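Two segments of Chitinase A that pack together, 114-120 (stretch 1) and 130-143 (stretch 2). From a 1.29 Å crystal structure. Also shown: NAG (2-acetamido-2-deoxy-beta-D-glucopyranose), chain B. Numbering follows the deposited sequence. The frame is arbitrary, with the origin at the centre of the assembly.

Stretch 1, residues 114-120: GLDLDYE
Stretch 2, residues 130-143: NFVKLVSELTAAIR

Leu117 lies at the centre of the contact. Its CB points toward the helix, its rotamer is m,t (chi1 -53°, chi2 177°), and its CD1 lies 3.9 Å from Phe131 CE2, 3.9 Å from Val135 CG2, 4.1 Å from Leu138 CD2 and 4.4 Å from Leu134 CD2. One methyl thus meets side chains from two successive helical turns, and Leu117 loses 82 Å² of surface to the helix, the largest share of any residue here.

These side chains bridge a wide backbone gap. The strand that begins at Gly114 (phi between -110 and -131 from Leu115 to Tyr119, with psi 146, 143, 124, 95 and 112 in order, and Gly114 more extended at -171/174) runs antiparallel to helix 130-143 at 177°, the axes 11.6 Å apart at closest approach. The register places Leu117 CA 9.1 Å from Val135 CA and Tyr119 CA 9.2 Å from Phe131 CA. The helix keeps regular i to i+4 bonds, such as Val135 N to Phe131 O at 2.9 Å.

Toward the strand's start, Leu115 (m,t) brings CD1 to 4.2 Å from Leu138 CD1 and 4.4 Å from Ile142 CD1; Leu138 is t,p and Ile142 m,t. Further along the chain, Tyr119 (chi1 178°, chi2 -165°) turns its ring edge to one face of Phe131 (chi1 -169°, chi2 -140°). Planes at 85°, centroids 5.0 Å apart and Tyr119 CD1 3.6 Å from Phe131 CD2 define this edge-to-face pair.

No hydrogen bond crosses between the stretches, which bury 321 Å² by apolar packing. Strand alternation sends Asp116 and Asp118 (both chi1 t) away from the helix. Asp118 OD1 accepts a hydrogen bond from NAG N2 at 3.2 Å (N-H...O 166°), while Asp118 OD2 approaches Glu120 OE2 to 2.6 Å, close enough that an acid proton probably lies between them. Glu120 (m,t, chi3 29°) places OE1 2.9 Å from NAG O1, at the sugar-binding edge expected of a chitinase.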

ATOM      1  N   GLY A 114       1.237   2.235  15.975  1.00  6.25           N
ATOM      2  CA  GLY A 114       0.932   3.366  15.125  1.00  6.38           C
ATOM      3  C   GLY A 114      -0.370   3.249  14.374  1.00  6.06           C
ATOM      4  O   GLY A 114      -1.044   2.214  14.417  1.00  5.99           O
ATOM      5  N   LEU A 115      -0.698   4.341  13.686  1.00  6.16           N
ATOM      6  CA  LEU A 115      -1.905   4.490  12.893  1.00  6.32           C
ATOM      7  C   LEU A 115      -1.535   4.832  11.468  1.00  6.32           C
ATOM      8  O   LEU A 115      -0.555   5.540  11.218  1.00  6.41           O
ATOM      9  CB  LEU A 115      -2.762   5.631  13.448  1.00  6.75           C
ATOM     10  CG  LEU A 115      -3.446   5.412  14.795  1.00  7.16           C
ATOM     11  CD1 LEU A 115      -3.984   6.724  15.346  1.00  8.21           C
ATOM     12  CD2 LEU A 115      -4.554   4.373  14.674  1.00  8.28           C
ATOM     13  N   ASP A 116      -2.342   4.340  10.537  1.00  6.49           N
ATOM     14  CA  ASP A 116      -2.201   4.672   9.133  1.00  6.52           C
ATOM     15  C   ASP A 116      -3.558   5.085   8.589  1.00  6.45           C
ATOM     16  O   ASP A 116      -4.584   4.523   8.982  1.00  6.53           O
ATOM     17  CB  ASP A 116      -1.660   3.470   8.359  1.00  6.85           C
ATOM     18  CG  ASP A 116      -1.551   3.728   6.867  1.00  7.05           C
ATOM     19  OD1 ASP A 116      -0.618   4.443   6.444  1.00  6.96           O
ATOM     20  OD2 ASP A 116      -2.395   3.201   6.113  1.00  8.46           O
ATOM     21  N   LEU A 117      -3.558   6.068   7.695  1.00  6.69           N
ATOM     22  CA  LEU A 117      -4.773   6.476   7.000  1.00  7.02           C
ATOM     23  C   LEU A 117      -4.680   6.083   5.536  1.00  6.90           C
ATOM     24  O   LEU A 117      -3.724   6.456   4.853  1.00  6.88           O
ATOM     25  CB  LEU A 117      -4.985   7.988   7.122  1.00  7.42           C
ATOM     26  CG  LEU A 117      -4.956   8.581   8.533  1.00  8.07           C
ATOM     27  CD1 LEU A 117      -5.104  10.090   8.471  1.00  9.59           C
ATOM     28  CD2 LEU A 117      -6.037   7.972   9.414  1.00  9.49           C
ATOM     29  N   ASP A 118      -5.659   5.316   5.065  1.00  6.98           N
ATOM     30  CA  ASP A 118      -5.735   4.956   3.655  1.00  7.37           C
ATOM     31  C   ASP A 118      -6.980   5.589   3.042  1.00  7.16           C
ATOM     32  O   ASP A 118      -8.081   5.037   3.117  1.00  7.26           O
ATOM     33  CB  ASP A 118      -5.720   3.432   3.475  1.00  7.68           C
ATOM     34  CG  ASP A 118      -5.606   3.010   2.015  1.00  8.81           C
ATOM     35  OD1 ASP A 118      -5.563   1.790   1.752  1.00 11.55           O
ATOM     36  OD2 ASP A 118      -5.562   3.889   1.127  1.00  9.13           O
ATOM     37  N   TYR A 119      -6.771   6.761   2.445  1.00  7.37           N
ATOM     38  CA  TYR A 119      -7.822   7.599   1.886  1.00  7.41           C
ATOM     39  C   TYR A 119      -7.516   7.839   0.413  1.00  7.71           C
ATOM     40  O   TYR A 119      -6.546   8.519   0.069  1.00  7.59           O
ATOM     41  CB  TYR A 119      -7.864   8.921   2.660  1.00  7.55           C
ATOM     42  CG  TYR A 119      -8.868   9.968   2.203  1.00  7.18           C
ATOM     43  CD1 TYR A 119      -8.751  11.280   2.651  1.00  7.47           C
ATOM     44  CD2 TYR A 119      -9.927   9.658   1.341  1.00  7.28           C
ATOM     45  CE1 TYR A 119      -9.655  12.257   2.268  1.00  7.64           C
ATOM     46  CE2 TYR A 119     -10.837  10.639   0.939  1.00  7.25           C
ATOM     47  CZ  TYR A 119     -10.690  11.935   1.410  1.00  7.27           C
ATOM     48  OH  TYR A 119     -11.580  12.913   1.034  1.00  8.37           O
ATOM     49  N   GLU A 120      -8.348   7.270  -0.453  1.00  8.16           N
ATOM     50  CA  GLU A 120      -8.098   7.304  -1.888  1.00  8.90           C
ATOM     51  C   GLU A 120      -9.266   7.972  -2.621  1.00  9.24           C
ATOM     52  O   GLU A 120     -10.221   7.295  -2.992  1.00  9.61           O
ATOM     53  CB  GLU A 120      -7.833   5.881  -2.404  1.00  8.96           C
ATOM     54  CG  GLU A 120      -6.614   5.229  -1.744  1.00  9.40           C
ATOM     55  CD  GLU A 120      -6.406   3.765  -2.105  1.00 10.12           C
ATOM     56  OE1 GLU A 120      -6.791   3.341  -3.213  1.00 11.16           O
ATOM     57  OE2 GLU A 120      -5.826   3.036  -1.278  1.00  9.59           O
ATOM     58  N   ASN A 130      -9.805  19.806   3.843  1.00  8.38           N
ATOM     59  CA  ASN A 130     -10.431  19.203   5.014  1.00  7.99           C
ATOM     60  C   ASN A 130      -9.623  18.039   5.587  1.00  7.61           C
ATOM     61  O   ASN A 130      -9.623  17.818   6.800  1.00  7.43           O
ATOM     62  CB  ASN A 130     -11.871  18.792   4.709  1.00  8.09           C
ATOM     63  CG  ASN A 130     -12.793  19.988   4.500  1.00  8.19           C
ATOM     64  OD1 ASN A 130     -12.435  21.133   4.795  1.00  9.43           O
ATOM     65  ND2 ASN A 130     -13.991  19.723   3.997  1.00  8.50           N
ATOM     66  N   PHE A 131      -8.935  17.305   4.714  1.00  7.34           N
ATOM     67  CA  PHE A 131      -8.032  16.232   5.139  1.00  7.29           C
ATOM     68  C   PHE A 131      -6.860  16.806   5.935  1.00  7.31           C
ATOM     69  O   PHE A 131      -6.451  16.229   6.942  1.00  7.22           O
ATOM     70  CB  PHE A 131      -7.543  15.438   3.922  1.00  7.27           C
ATOM     71  CG  PHE A 131      -6.819  14.153   4.256  1.00  7.32           C
ATOM     72  CD1 PHE A 131      -5.690  13.788   3.532  1.00  7.86           C
ATOM     73  CD2 PHE A 131      -7.271  13.297   5.261  1.00  7.04           C
ATOM     74  CE1 PHE A 131      -5.013  12.597   3.801  1.00  8.26           C
ATOM     75  CE2 PHE A 131      -6.595  12.103   5.541  1.00  7.68           C
ATOM     76  CZ  PHE A 131      -5.466  11.757   4.806  1.00  7.77           C
ATOM     77  N   VAL A 132      -6.345  17.953   5.491  1.00  7.44           N
ATOM     78  CA  VAL A 132      -5.326  18.704   6.232  1.00  7.75           C
ATOM     79  C   VAL A 132      -5.779  18.982   7.673  1.00  7.71           C
ATOM     80  O   VAL A 132      -5.001  18.806   8.611  1.00  7.69           O
ATOM     81  CB  VAL A 132      -4.941  20.018   5.487  1.00  7.91           C
ATOM     82  CG1 VAL A 132      -4.283  21.036   6.422  1.00  8.39           C
ATOM     83  CG2 VAL A 132      -4.037  19.713   4.301  1.00  8.51           C
ATOM     84  N   LYS A 133      -7.036  19.399   7.844  1.00  7.72           N
ATOM     85  CA  LYS A 133      -7.593  19.651   9.176  1.00  8.20           C
ATOM     86  C   LYS A 133      -7.562  18.384  10.029  1.00  7.80           C
ATOM     87  O   LYS A 133      -7.098  18.412  11.164  1.00  7.93           O
ATOM     88  CB  LYS A 133      -9.023  20.192   9.088  1.00  8.54           C
ATOM     89  CG  LYS A 133      -9.158  21.547   8.403  1.00 10.17           C
ATOM     90  CD  LYS A 133     -10.619  21.969   8.312  1.00 12.72           C
ATOM     91  CE  LYS A 133     -10.810  23.131   7.356  1.00 14.34           C
ATOM     92  NZ  LYS A 133     -12.246  23.514   7.246  1.00 16.12           N
ATOM     93  N   LEU A 134      -8.042  17.273   9.469  1.00  7.43           N
ATOM     94  CA  LEU A 134      -8.053  15.996  10.186  1.00  7.14           C
ATOM     95  C   LEU A 134      -6.653  15.580  10.628  1.00  6.94           C
ATOM     96  O   LEU A 134      -6.432  15.253  11.797  1.00  7.33           O
ATOM     97  CB  LEU A 134      -8.675  14.883   9.333  1.00  7.11           C
ATOM     98  CG  LEU A 134      -8.801  13.518  10.025  1.00  7.10           C
ATOM     99  CD1 LEU A 134     -10.025  13.485  10.938  1.00  8.16           C
ATOM    100  CD2 LEU A 134      -8.850  12.386   9.003  1.00  7.13           C
ATOM    101  N   VAL A 135      -5.716  15.592   9.684  1.00  7.00           N
ATOM    102  CA  VAL A 135      -4.361  15.117   9.946  1.00  7.24           C
ATOM    103  C   VAL A 135      -3.622  16.017  10.941  1.00  7.16           C
ATOM    104  O   VAL A 135      -2.906  15.524  11.816  1.00  7.41           O
ATOM    105  CB  VAL A 135      -3.565  14.916   8.634  1.00  7.02           C
ATOM    106  CG1 VAL A 135      -2.118  14.547   8.917  1.00  7.68           C
ATOM    107  CG2 VAL A 135      -4.214  13.828   7.785  1.00  7.49           C
ATOM    108  N   SER A 136      -3.820  17.330  10.832  1.00  7.23           N
ATOM    109  CA  SER A 136      -3.197  18.258  11.774  1.00  7.45           C
ATOM    110  C   SER A 136      -3.690  17.989  13.198  1.00  7.41           C
ATOM    111  O   SER A 136      -2.898  17.951  14.145  1.00  7.61           O
ATOM    112  CB  SER A 136      -3.467  19.707  11.374  1.00  7.46           C
ATOM    113  OG  SER A 136      -2.794  20.601  12.243  1.00  8.54           O
ATOM    114  N   GLU A 137      -4.998  17.784  13.337  1.00  7.50           N
ATOM    115  CA  GLU A 137      -5.609  17.472  14.628  1.00  7.64           C
ATOM    116  C   GLU A 137      -5.135  16.119  15.168  1.00  7.34           C
ATOM    117  O   GLU A 137      -4.893  15.970  16.369  1.00  7.32           O
ATOM    118  CB  GLU A 137      -7.136  17.534  14.522  1.00  7.97           C
ATOM    119  CG  GLU A 137      -7.665  18.966  14.348  1.00  9.77           C
ATOM    120  CD  GLU A 137      -9.041  19.052  13.691  1.00 11.79           C
ATOM    121  OE1 GLU A 137      -9.725  18.020  13.546  1.00 13.30           O
ATOM    122  OE2 GLU A 137      -9.442  20.177  13.321  1.00 13.48           O
ATOM    123  N   LEU A 138      -4.978  15.146  14.276  1.00  7.28           N
ATOM    124  CA  LEU A 138      -4.500  13.822  14.665  1.00  7.37           C
ATOM    125  C   LEU A 138      -3.050  13.868  15.163  1.00  7.39           C
ATOM    126  O   LEU A 138      -2.724  13.282  16.196  1.00  7.44           O
ATOM    127  CB  LEU A 138      -4.660  12.830  13.509  1.00  7.43           C
ATOM    128  CG  LEU A 138      -4.313  11.362  13.776  1.00  7.86           C
ATOM    129  CD1 LEU A 138      -5.067  10.790  14.980  1.00  8.68           C
ATOM    130  CD2 LEU A 138      -4.605  10.546  12.530  1.00  8.73           C
ATOM    131  N   THR A 139      -2.192  14.581  14.437  1.00  7.73           N
ATOM    132  CA  THR A 139      -0.797  14.768  14.848  1.00  8.04           C
ATOM    133  C   THR A 139      -0.700  15.356  16.262  1.00  8.31           C
ATOM    134  O   THR A 139       0.044  14.845  17.102  1.00  8.33           O
ATOM    135  CB  THR A 139      -0.030  15.661  13.846  1.00  8.16           C
ATOM    136  OG1 THR A 139      -0.013  15.030  12.560  1.00  8.14           O
ATOM    137  CG2 THR A 139       1.408  15.901  14.303  1.00  8.21           C
ATOM    138  N   ALA A 140      -1.465  16.415  16.518  1.00  8.65           N
ATOM    139  CA  ALA A 140      -1.476  17.075  17.825  1.00  9.18           C
ATOM    140  C   ALA A 140      -1.955  16.141  18.936  1.00  9.26           C
ATOM    141  O   ALA A 140      -1.361  16.086  20.015  1.00  9.42           O
ATOM    142  CB  ALA A 140      -2.330  18.336  17.781  1.00  9.63           C
ATOM    143  N   ALA A 141      -3.025  15.400  18.668  1.00  9.15           N
ATOM    144  CA  ALA A 141      -3.580  14.490  19.666  1.00  9.07           C
ATOM    145  C   ALA A 141      -2.642  13.315  19.955  1.00  8.99           C
ATOM    146  O   ALA A 141      -2.575  12.837  21.087  1.00  9.19           O
ATOM    147  CB  ALA A 141      -4.945  14.001  19.242  1.00  9.15           C
ATOM    148  N   ILE A 142      -1.915  12.864  18.933  1.00  8.96           N
ATOM    149  CA  ILE A 142      -0.908  11.814  19.099  1.00  9.43           C
ATOM    150  C   ILE A 142       0.208  12.282  20.042  1.00 10.06           C
ATOM    151  O   ILE A 142       0.617  11.552  20.948  1.00  9.91           O
ATOM    152  CB  ILE A 142      -0.359  11.336  17.728  1.00  9.30           C
ATOM    153  CG1 ILE A 142      -1.363  10.380  17.071  1.00  9.02           C
ATOM    154  CG2 ILE A 142       1.008  10.670  17.877  1.00  9.22           C
ATOM    155  CD1 ILE A 142      -1.052  10.026  15.631  1.00  9.03           C
ATOM    156  N   ARG A 143       0.673  13.513  19.842  1.00 10.81           N
ATOM    157  CA  ARG A 143       1.684  14.096  20.722  1.00 11.90           C
ATOM    158  C   ARG A 143       1.170  14.291  22.149  1.00 12.18           C
ATOM    159  O   ARG A 143       1.897  14.039  23.112  1.00 12.32           O
ATOM    160  CB  ARG A 143       2.228  15.398  20.135  1.00 12.30           C
ATOM    161  CG  ARG A 143       3.225  15.144  19.018  1.00 13.92           C
ATOM    162  CD  ARG A 143       3.655  16.408  18.300  1.00 15.80           C
ATOM    163  NE  ARG A 143       4.633  16.106  17.253  1.00 17.07           N
ATOM    164  CZ  ARG A 143       5.946  15.997  17.449  1.00 17.54           C
ATOM    165  NH1 ARG A 143       6.743  15.715  16.429  1.00 18.05           N
ATOM    166  NH2 ARG A 143       6.469  16.167  18.660  1.00 17.61           N
TER
HETATM  167  C1  NAG B   1      -4.678   0.009  -3.244  1.00 17.47           C
HETATM  168  C2  NAG B   1      -5.222  -0.243  -1.831  1.00 17.03           C
HETATM  169  C3  NAG B   1      -5.513  -1.727  -1.597  1.00 17.19           C
HETATM  170  C4  NAG B   1      -6.212  -2.406  -2.778  1.00 17.47           C
HETATM  171  C5  NAG B   1      -5.515  -2.032  -4.092  1.00 18.03           C
HETATM  172  C6  NAG B   1      -6.172  -2.650  -5.327  1.00 19.13           C
HETATM  173  C7  NAG B   1      -3.030  -0.055  -0.655  1.00 15.59           C
HETATM  174  C8  NAG B   1      -2.318   0.562   0.514  1.00 15.10           C
HETATM  175  N2  NAG B   1      -4.330   0.248  -0.782  1.00 15.94           N
HETATM  176  O1  NAG B   1      -4.641   1.396  -3.497  1.00 17.89           O
HETATM  177  O3  NAG B   1      -6.277  -1.881  -0.417  1.00 17.75           O
HETATM  178  O4  NAG B   1      -6.158  -3.802  -2.580  1.00 16.78           O
HETATM  179  O5  NAG B   1      -5.491  -0.624  -4.218  1.00 17.79           O
HETATM  180  O6  NAG B   1      -7.501  -2.197  -5.462  1.00 20.32           O
HETATM  181  O7  NAG B   1      -2.407  -0.788  -1.426  1.00 15.13           O